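Local coordinates for protein probable translation initiation factor eIF-2B subunit beta (Schizosaccharomyces pombe, PDB 5B04) that forms part of the eIF2B complex, which catalyses the exchange of GDP for GTP on the gamma subunit of translation initiation factor eIF2, at residues N208-C216 against F233-F241; F271-L282 against A305-C316. One frame throughout, in Å; residues are numbered along the deposited sequence.

Along the chain the two contacts follow in series, interaction 1 closing before interaction 2 opens. Interaction 1 pairs strand 210-214 with strand 234-238 and closes a loop that is mostly helix 218-228. The chain then runs through helix 245-257 and strand 261-265 to 271-282, where interaction 2 begins; its loop passes through the small strands 286-287 and 293-296 and into helix 299-308, whose last turn opens segment 305-316. The two share one sheet, since strands 210-214 and 279-282 are neighbours: Leu212 O accepts a probable hydrogen bond from Ile281 N (2.9 Å). With that central pairing, the two contacts line up four adjacent parallel strands: 234-238, 210-214, 279-282 and 313-316.

Interaction 1: N208-C216 against F233-F241; sequences NEIILTQGC and FSVIVAEGF
Asn208 packs its backbone N against Phe233 CA where two parallel strands, 210-214 and 234-238, begin to pair as the two strands of a right-handed beta-alpha-beta crossover whose connection is helix 218-228, in the Rossmann-like sheet of this family. Glu209 O takes the first bond, from Ser234 N, while its carboxylate forms a salt bridge with Arg276 of a second copy of this protein. Ile210 lies on the face shared with Ser234, Leu212, Ile236 and Ala238, and its CG2 meets Ile236 CD1 at 4.1 Å. Ile211 sits on the other face and turns both its N and its O to the neighbouring strand, bonding to the residues that flank Val235: its N donates to Ser234 O, and its O receives a bond of 2.7 Å from Ile236 N. With CG anti to the backbone N (chi1 174°), Leu212 brings CD1 to Ile236 CG2 at 3.9 Å, across the strand pair. Thr213 N points almost straight at Ile236 O (2.9 Å, 177° at the hydrogen), and Thr213 O accepts from Ala238 N. Its CG2 lies beside Val237 CG2, whereas OG1 bonds to Ile281 O of the next strand. Gln214 lays CG against Ala238 CB at 3.7 Å. At Gly215, whose positive phi favours glycine, the pairing ends with N donating to Ala238 O at 2.9 Å.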
loop_
_atom_site.group_PDB
_atom_site.type_symbol
_atom_site.label_atom_id
_atom_site.label_comp_id
_atom_site.label_asym_id
_atom_site.label_seq_id
_atom_site.Cartn_x
_atom_site.Cartn_y
_atom_site.Cartn_z
ATOM N N ASN C 208 10.893 -11.623 9.386
ATOM C CA ASN C 208 10.830 -10.181 9.625
ATOM C C ASN C 208 9.652 -9.472 8.957
ATOM O O ASN C 208 9.592 -8.243 8.943
ATOM C CB ASN C 208 12.140 -9.519 9.188
ATOM C CG ASN C 208 13.328 -9.987 10.005
ATOM O OD1 ASN C 208 13.947 -11.005 9.695
ATOM N ND2 ASN C 208 13.649 -9.248 11.060
ATOM N N GLU C 209 8.715 -10.241 8.412
ATOM C CA GLU C 209 7.474 -9.665 7.906
ATOM C C GLU C 209 6.526 -9.388 9.066
ATOM O O GLU C 209 6.669 -9.966 10.144
ATOM C CB GLU C 209 6.807 -10.593 6.886
ATOM C CG GLU C 209 7.393 -10.521 5.485
ATOM C CD GLU C 209 6.510 -11.198 4.450
ATOM O OE1 GLU C 209 5.688 -12.056 4.838
ATOM O OE2 GLU C 209 6.633 -10.869 3.252
ATOM N N ILE C 210 5.564 -8.499 8.847
ATOM C CA ILE C 210 4.557 -8.205 9.858
ATOM C C ILE C 210 3.175 -8.623 9.371
ATOM O O ILE C 210 2.705 -8.161 8.331
ATOM C CB ILE C 210 4.542 -6.713 10.233
ATOM C CG1 ILE C 210 5.832 -6.340 10.962
ATOM C CG2 ILE C 210 3.336 -6.393 11.102
ATOM C CD1 ILE C 210 5.846 -4.923 11.493
ATOM N N ILE C 211 2.529 -9.502 10.131
ATOM C CA ILE C 211 1.239 -10.054 9.737
ATOM C C ILE C 211 0.110 -9.580 10.645
ATOM O O ILE C 211 0.190 -9.707 11.866
ATOM C CB ILE C 211 1.267 -11.592 9.745
ATOM C CG1 ILE C 211 2.449 -12.105 8.922
ATOM C CG2 ILE C 211 -0.046 -12.152 9.222
ATOM C CD1 ILE C 211 2.447 -11.621 7.488
ATOM N N LEU C 212 -0.940 -9.033 10.043
ATOM C CA LEU C 212 -2.120 -8.636 10.797
ATOM C C LEU C 212 -3.200 -9.703 10.710
ATOM O O LEU C 212 -3.571 -10.143 9.621
ATOM C CB LEU C 212 -2.671 -7.301 10.296
ATOM C CG LEU C 212 -3.993 -6.875 10.942
ATOM C CD1 LEU C 212 -3.812 -6.647 12.436
ATOM C CD2 LEU C 212 -4.558 -5.633 10.271
ATOM N N THR C 213 -3.698 -10.121 11.867
ATOM C CA THR C 213 -4.811 -11.055 11.925
ATOM C C THR C 213 -5.816 -10.573 12.962
ATOM O O THR C 213 -5.504 -9.709 13.783
ATOM C CB THR C 213 -4.347 -12.482 12.269
ATOM O OG1 THR C 213 -5.425 -13.402 12.053
ATOM C CG2 THR C 213 -3.892 -12.565 13.718
ATOM N N GLN C 214 -7.023 -11.123 12.917
ATOM C CA GLN C 214 -8.062 -10.724 13.854
ATOM C C GLN C 214 -8.805 -11.934 14.404
ATOM O O GLN C 214 -8.988 -12.931 13.705
ATOM C CB GLN C 214 -9.048 -9.766 13.187
ATOM C CG GLN C 214 -9.940 -9.029 14.167
ATOM C CD GLN C 214 -11.187 -8.478 13.515
ATOM O OE1 GLN C 214 -11.629 -7.373 13.829
ATOM N NE2 GLN C 214 -11.768 -9.253 12.607
ATOM N N GLY C 215 -9.228 -11.837 15.659
ATOM C CA GLY C 215 -9.969 -12.905 16.302
ATOM C C GLY C 215 -9.153 -14.175 16.443
ATOM O O GLY C 215 -7.926 -14.150 16.374
ATOM N N CYS C 216 -9.845 -15.291 16.639
ATOM C CA CYS C 216 -9.183 -16.578 16.800
ATOM C C CYS C 216 -9.576 -17.547 15.695
ATOM O O CYS C 216 -10.758 -17.785 15.449
ATOM C CB CYS C 216 -9.512 -17.177 18.165
ATOM S SG CYS C 216 -11.267 -17.134 18.580
ATOM N N PHE C 233 9.026 -14.207 12.717
ATOM C CA PHE C 233 8.372 -13.015 12.199
ATOM C C PHE C 233 7.490 -12.380 13.269
ATOM O O PHE C 233 7.577 -12.737 14.444
ATOM C CB PHE C 233 7.545 -13.353 10.953
ATOM C CG PHE C 233 6.626 -14.529 11.136
ATOM C CD1 PHE C 233 7.065 -15.817 10.876
ATOM C CD2 PHE C 233 5.321 -14.347 11.563
ATOM C CE1 PHE C 233 6.224 -16.900 11.043
ATOM C CE2 PHE C 233 4.474 -15.425 11.730
ATOM C CZ PHE C 233 4.925 -16.704 11.469
ATOM N N SER C 234 6.645 -11.441 12.861
ATOM C CA SER C 234 5.777 -10.742 13.801
ATOM C C SER C 234 4.311 -10.854 13.406
ATOM O O SER C 234 3.973 -10.844 12.222
ATOM C CB SER C 234 6.177 -9.268 13.903
ATOM O OG SER C 234 7.518 -9.131 14.338
ATOM N N VAL C 235 3.443 -10.961 14.406
ATOM C CA VAL C 235 2.006 -11.012 14.170
ATOM C C VAL C 235 1.267 -10.041 15.083
ATOM O O VAL C 235 1.437 -10.065 16.302
ATOM C CB VAL C 235 1.440 -12.435 14.381
ATOM C CG1 VAL C 235 -0.082 -12.405 14.450
ATOM C CG2 VAL C 235 1.906 -13.365 13.273
ATOM N N ILE C 236 0.456 -9.176 14.484
ATOM C CA ILE C 236 -0.422 -8.304 15.251
ATOM C C ILE C 236 -1.808 -8.929 15.327
ATOM O O ILE C 236 -2.464 -9.131 14.306
ATOM C CB ILE C 236 -0.519 -6.898 14.634
ATOM C CG1 ILE C 236 0.863 -6.247 14.565
ATOM C CG2 ILE C 236 -1.470 -6.031 15.439
ATOM C CD1 ILE C 236 0.846 -4.840 14.008
ATOM N N VAL C 237 -2.246 -9.248 16.540
ATOM C CA VAL C 237 -3.552 -9.860 16.733
ATOM C C VAL C 237 -4.571 -8.843 17.228
ATOM O O VAL C 237 -4.500 -8.377 18.366
ATOM C CB VAL C 237 -3.495 -11.031 17.735
ATOM C CG1 VAL C 237 -4.890 -11.593 17.973
ATOM C CG2 VAL C 237 -2.558 -12.115 17.231
ATOM N N ALA C 238 -5.513 -8.493 16.361
ATOM C CA ALA C 238 -6.626 -7.651 16.762
ATOM C C ALA C 238 -7.666 -8.507 17.471
ATOM O O ALA C 238 -8.180 -9.468 16.898
ATOM C CB ALA C 238 -7.235 -6.950 15.558
ATOM N N GLU C 239 -7.953 -8.173 18.725
ATOM C CA GLU C 239 -8.986 -8.872 19.481
ATOM C C GLU C 239 -10.316 -8.761 18.747
ATOM O O GLU C 239 -10.599 -7.746 18.119
ATOM C CB GLU C 239 -9.107 -8.302 20.895
ATOM C CG GLU C 239 -9.395 -6.813 20.926
ATOM C CD GLU C 239 -9.863 -6.332 22.282
ATOM O OE1 GLU C 239 -9.411 -6.888 23.304
ATOM O OE2 GLU C 239 -10.689 -5.397 22.322
ATOM N N GLY C 240 -11.126 -9.811 18.814
ATOM C CA GLY C 240 -12.401 -9.813 18.124
ATOM C C GLY C 240 -13.529 -9.343 19.018
ATOM O O GLY C 240 -14.583 -9.976 19.081
ATOM N N PHE C 241 -13.306 -8.229 19.708
ATOM C CA PHE C 241 -14.273 -7.716 20.668
ATOM C C PHE C 241 -15.616 -7.408 20.012
ATOM O O PHE C 241 -15.659 -6.805 18.944
ATOM C CB PHE C 241 -13.735 -6.462 21.355
ATOM C CG PHE C 241 -14.562 -6.025 22.518
ATOM C CD1 PHE C 241 -14.418 -6.640 23.743
ATOM C CD2 PHE C 241 -15.513 -5.031 22.382
ATOM C CE1 PHE C 241 -15.187 -6.258 24.806
ATOM C CE2 PHE C 241 -16.287 -4.649 23.458
ATOM C CZ PHE C 241 -16.120 -5.263 24.672
#

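Interaction 2: F271-L282 against A305-C316; sequences FAIMSRVNKVIL and AARHHATPVVVC
Val280 to Leu282 pair in parallel with Val313 to Val315, the axes of the short strands 279-282 and 313-316 approaching to 4.6 Å at 26°, and four backbone bonds join them, from Val280 N to Pro312 O through to Cys316 N to Leu282 O. Val280 and Val313 lie side by side, CG1 to CG1 at 4.1 Å, while on the other face Ile281 CG2 reaches Cys316 SG. Ahead of the strands, the Met274 chain folds back beyond CG, bringing CE to Thr311 CG2 at 3.6 Å. Its CB sits over the centre of the His309 ring, a CH-pi contact 12° off the normal. The same imidazole turns its edge to Phe271, a T-shaped pair with planes at 81° and NE2 3.3 Å above the phenyl plane, offset toward the rim near CZ. Phe271 CD2 lies against Ala305 CB, and CZ approaches His308 ND1, those two rings mutually oblique. An alanine in place of Phe271 is likely to strip the His309 edge of its aromatic face and open a gap beside Ala305 and His308. Ala310, at positive phi, is the C-prime residue of a Schellman motif closing helix 299-308, which turns the chain through Thr311 into its strand, as in the alternating helices and strands of a Rossmann-like alpha/beta fold.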
loop_
_atom_site.group_PDB
_atom_site.type_symbol
_atom_site.label_atom_id
_atom_site.label_comp_id
_atom_site.label_asym_id
_atom_site.label_seq_id
_atom_site.Cartn_x
_atom_site.Cartn_y
_atom_site.Cartn_z
ATOM N N PHE C 271 -6.409 0.466 11.892
ATOM C CA PHE C 271 -6.005 1.393 10.839
ATOM C C PHE C 271 -4.635 2.000 11.129
ATOM O O PHE C 271 -3.820 2.177 10.223
ATOM C CB PHE C 271 -7.045 2.505 10.675
ATOM C CG PHE C 271 -6.815 3.389 9.476
ATOM C CD1 PHE C 271 -5.930 4.457 9.538
ATOM C CD2 PHE C 271 -7.494 3.160 8.291
ATOM C CE1 PHE C 271 -5.723 5.270 8.440
ATOM C CE2 PHE C 271 -7.292 3.972 7.190
ATOM C CZ PHE C 271 -6.405 5.027 7.265
ATOM N N ALA C 272 -4.391 2.313 12.398
ATOM C CA ALA C 272 -3.186 3.028 12.807
ATOM C C ALA C 272 -1.898 2.271 12.489
ATOM O O ALA C 272 -0.864 2.882 12.220
ATOM C CB ALA C 272 -3.250 3.340 14.294
ATOM N N ILE C 273 -1.962 0.944 12.516
ATOM C CA ILE C 273 -0.764 0.127 12.340
ATOM C C ILE C 273 -0.689 -0.527 10.962
ATOM O O ILE C 273 0.264 -1.245 10.663
ATOM C CB ILE C 273 -0.677 -0.969 13.424
ATOM C CG1 ILE C 273 -2.018 -1.695 13.573
ATOM C CG2 ILE C 273 -0.278 -0.362 14.756
ATOM C CD1 ILE C 273 -2.151 -2.951 12.734
ATOM N N MET C 274 -1.690 -0.266 10.127
ATOM C CA MET C 274 -1.786 -0.897 8.814
ATOM C C MET C 274 -0.617 -0.536 7.900
ATOM O O MET C 274 -0.257 -1.302 7.006
ATOM C CB MET C 274 -3.104 -0.507 8.141
ATOM C CG MET C 274 -3.562 -1.473 7.065
ATOM S SD MET C 274 -4.163 -3.022 7.763
ATOM C CE MET C 274 -3.106 -4.186 6.921
ATOM N N SER C 275 -0.025 0.631 8.133
ATOM C CA SER C 275 1.038 1.146 7.273
ATOM C C SER C 275 2.318 0.317 7.350
ATOM O O SER C 275 3.146 0.359 6.440
ATOM C CB SER C 275 1.345 2.602 7.633
ATOM O OG SER C 275 1.786 2.716 8.974
ATOM N N ARG C 276 2.480 -0.434 8.435
ATOM C CA ARG C 276 3.670 -1.258 8.615
ATOM C C ARG C 276 3.334 -2.745 8.534
ATOM O O ARG C 276 4.109 -3.589 8.983
ATOM C CB ARG C 276 4.343 -0.945 9.954
ATOM C CG ARG C 276 4.564 0.539 10.206
ATOM C CD ARG C 276 5.624 1.129 9.289
ATOM N NE ARG C 276 6.924 1.236 9.948
ATOM C CZ ARG C 276 7.945 0.414 9.731
ATOM N NH1 ARG C 276 7.827 -0.581 8.864
ATOM N NH2 ARG C 276 9.089 0.591 10.379
ATOM N N VAL C 277 2.176 -3.058 7.963
ATOM C CA VAL C 277 1.748 -4.445 7.813
ATOM C C VAL C 277 1.941 -4.929 6.381
ATOM O O VAL C 277 1.513 -4.271 5.431
ATOM C CB VAL C 277 0.270 -4.634 8.210
ATOM C CG1 VAL C 277 -0.169 -6.068 7.955
ATOM C CG2 VAL C 277 0.056 -4.263 9.667
ATOM N N ASN C 278 2.585 -6.083 6.234
ATOM C CA ASN C 278 2.818 -6.673 4.921
ATOM C C ASN C 278 1.604 -7.428 4.398
ATOM O O ASN C 278 1.208 -7.265 3.244
ATOM C CB ASN C 278 4.024 -7.614 4.967
ATOM C CG ASN C 278 5.322 -6.885 5.243
ATOM O OD1 ASN C 278 5.934 -7.061 6.296
ATOM N ND2 ASN C 278 5.754 -6.066 4.292
ATOM N N LYS C 279 1.018 -8.262 5.252
ATOM C CA LYS C 279 -0.077 -9.132 4.840
ATOM C C LYS C 279 -1.168 -9.243 5.899
ATOM O O LYS C 279 -0.889 -9.242 7.098
ATOM C CB LYS C 279 0.453 -10.532 4.512
ATOM C CG LYS C 279 1.315 -10.606 3.264
ATOM C CD LYS C 279 2.096 -11.909 3.210
ATOM C CE LYS C 279 2.860 -12.036 1.903
ATOM N NZ LYS C 279 3.646 -10.809 1.595
ATOM N N VAL C 280 -2.411 -9.341 5.441
ATOM C CA VAL C 280 -3.532 -9.649 6.318
ATOM C C VAL C 280 -3.921 -11.112 6.146
ATOM O O VAL C 280 -4.183 -11.567 5.032
ATOM C CB VAL C 280 -4.755 -8.752 6.032
ATOM C CG1 VAL C 280 -6.041 -9.431 6.481
ATOM C CG2 VAL C 280 -4.594 -7.407 6.713
ATOM N N ILE C 281 -3.941 -11.850 7.250
ATOM C CA ILE C 281 -4.344 -13.249 7.215
ATOM C C ILE C 281 -5.570 -13.467 8.094
ATOM O O ILE C 281 -5.500 -13.358 9.319
ATOM C CB ILE C 281 -3.206 -14.178 7.667
ATOM C CG1 ILE C 281 -2.037 -14.088 6.685
ATOM C CG2 ILE C 281 -3.700 -15.611 7.769
ATOM C CD1 ILE C 281 -0.886 -15.013 7.015
ATOM N N LEU C 282 -6.695 -13.770 7.456
ATOM C CA LEU C 282 -7.956 -13.918 8.167
ATOM C C LEU C 282 -8.527 -15.323 8.057
ATOM O O LEU C 282 -8.366 -15.998 7.040
ATOM C CB LEU C 282 -8.986 -12.918 7.640
ATOM C CG LEU C 282 -8.755 -11.435 7.922
ATOM C CD1 LEU C 282 -9.942 -10.620 7.437
ATOM C CD2 LEU C 282 -8.508 -11.204 9.403
ATOM N N ALA C 305 -9.418 -1.272 5.827
ATOM C CA ALA C 305 -8.152 -0.618 6.134
ATOM C C ALA C 305 -7.015 -1.206 5.305
ATOM O O ALA C 305 -6.053 -0.513 4.981
ATOM C CB ALA C 305 -7.840 -0.733 7.617
ATOM N N ALA C 306 -7.132 -2.484 4.961
ATOM C CA ALA C 306 -6.117 -3.153 4.155
ATOM C C ALA C 306 -6.144 -2.655 2.714
ATOM O O ALA C 306 -5.097 -2.419 2.112
ATOM C CB ALA C 306 -6.313 -4.658 4.196
ATOM N N ARG C 307 -7.346 -2.502 2.167
ATOM C CA ARG C 307 -7.515 -2.002 0.807
ATOM C C ARG C 307 -6.981 -0.581 0.687
ATOM O O ARG C 307 -6.394 -0.207 -0.329
ATOM C CB ARG C 307 -8.991 -2.049 0.400
ATOM C CG ARG C 307 -9.277 -1.543 -1.006
ATOM C CD ARG C 307 -8.600 -2.408 -2.056
ATOM N NE ARG C 307 -8.818 -3.831 -1.811
ATOM C CZ ARG C 307 -8.474 -4.797 -2.657
ATOM N NH1 ARG C 307 -7.898 -4.498 -3.814
ATOM N NH2 ARG C 307 -8.709 -6.065 -2.348
ATOM N N HIS C 308 -7.183 0.202 1.741
ATOM C CA HIS C 308 -6.775 1.600 1.764
ATOM C C HIS C 308 -5.257 1.740 1.767
ATOM O O HIS C 308 -4.709 2.667 1.170
ATOM C CB HIS C 308 -7.371 2.297 2.988
ATOM C CG HIS C 308 -7.280 3.789 2.941
ATOM N ND1 HIS C 308 -6.361 4.503 3.680
ATOM C CD2 HIS C 308 -7.998 4.705 2.250
ATOM C CE1 HIS C 308 -6.515 5.793 3.444
ATOM N NE2 HIS C 308 -7.504 5.943 2.581
ATOM N N HIS C 309 -4.583 0.814 2.441
ATOM C CA HIS C 309 -3.128 0.842 2.539
ATOM C C HIS C 309 -2.484 -0.073 1.504
ATOM O O HIS C 309 -1.277 -0.320 1.550
ATOM C CB HIS C 309 -2.679 0.438 3.945
ATOM C CG HIS C 309 -3.086 1.405 5.013
ATOM N ND1 HIS C 309 -2.187 1.953 5.903
ATOM C CD2 HIS C 309 -4.296 1.920 5.337
ATOM C CE1 HIS C 309 -2.825 2.763 6.728
ATOM N NE2 HIS C 309 -4.105 2.761 6.406
ATOM N N ALA C 310 -3.300 -0.569 0.577
ATOM C CA ALA C 310 -2.853 -1.483 -0.475
ATOM C C ALA C 310 -2.169 -2.725 0.094
ATOM O O ALA C 310 -1.177 -3.204 -0.455
ATOM C CB ALA C 310 -1.924 -0.765 -1.446
ATOM N N THR C 311 -2.706 -3.242 1.195
ATOM C CA THR C 311 -2.168 -4.443 1.821
ATOM C C THR C 311 -2.991 -5.671 1.434
ATOM O O THR C 311 -4.216 -5.663 1.554
ATOM C CB THR C 311 -2.138 -4.311 3.356
ATOM O OG1 THR C 311 -1.349 -3.172 3.724
ATOM C CG2 THR C 311 -1.543 -5.560 3.993
ATOM N N PRO C 312 -2.313 -6.729 0.957
ATOM C CA PRO C 312 -2.960 -7.979 0.541
ATOM C C PRO C 312 -3.769 -8.644 1.653
ATOM O O PRO C 312 -3.325 -8.691 2.800
ATOM C CB PRO C 312 -1.779 -8.867 0.136
ATOM C CG PRO C 312 -0.700 -7.914 -0.228
ATOM C CD PRO C 312 -0.863 -6.751 0.700
ATOM N N VAL C 313 -4.945 -9.155 1.303
ATOM C CA VAL C 313 -5.781 -9.883 2.250
ATOM C C VAL C 313 -5.815 -11.366 1.897
ATOM O O VAL C 313 -6.312 -11.751 0.838
ATOM C CB VAL C 313 -7.221 -9.335 2.280
ATOM C CG1 VAL C 313 -8.126 -10.250 3.093
ATOM C CG2 VAL C 313 -7.240 -7.923 2.839
ATOM N N VAL C 314 -5.276 -12.191 2.788
ATOM C CA VAL C 314 -5.251 -13.633 2.577
ATOM C C VAL C 314 -6.239 -14.320 3.512
ATOM O O VAL C 314 -6.388 -13.926 4.668
ATOM C CB VAL C 314 -3.844 -14.212 2.803
ATOM C CG1 VAL C 314 -3.725 -15.581 2.154
ATOM C CG2 VAL C 314 -2.792 -13.272 2.245
ATOM N N VAL C 315 -6.916 -15.346 3.007
ATOM C CA VAL C 315 -7.897 -16.074 3.802
ATOM C C VAL C 315 -7.580 -17.564 3.853
ATOM O O VAL C 315 -7.488 -18.225 2.819
ATOM C CB VAL C 315 -9.322 -15.880 3.252
ATOM C CG1 VAL C 315 -10.321 -16.682 4.073
ATOM C CG2 VAL C 315 -9.690 -14.406 3.247
ATOM N N CYS C 316 -7.413 -18.085 5.064
ATOM C CA CYS C 316 -7.162 -19.508 5.261
ATOM C C CYS C 316 -8.440 -20.220 5.688
ATOM O O CYS C 316 -8.979 -19.953 6.762
ATOM C CB CYS C 316 -6.062 -19.722 6.302
ATOM S SG CYS C 316 -4.477 -18.967 5.880
#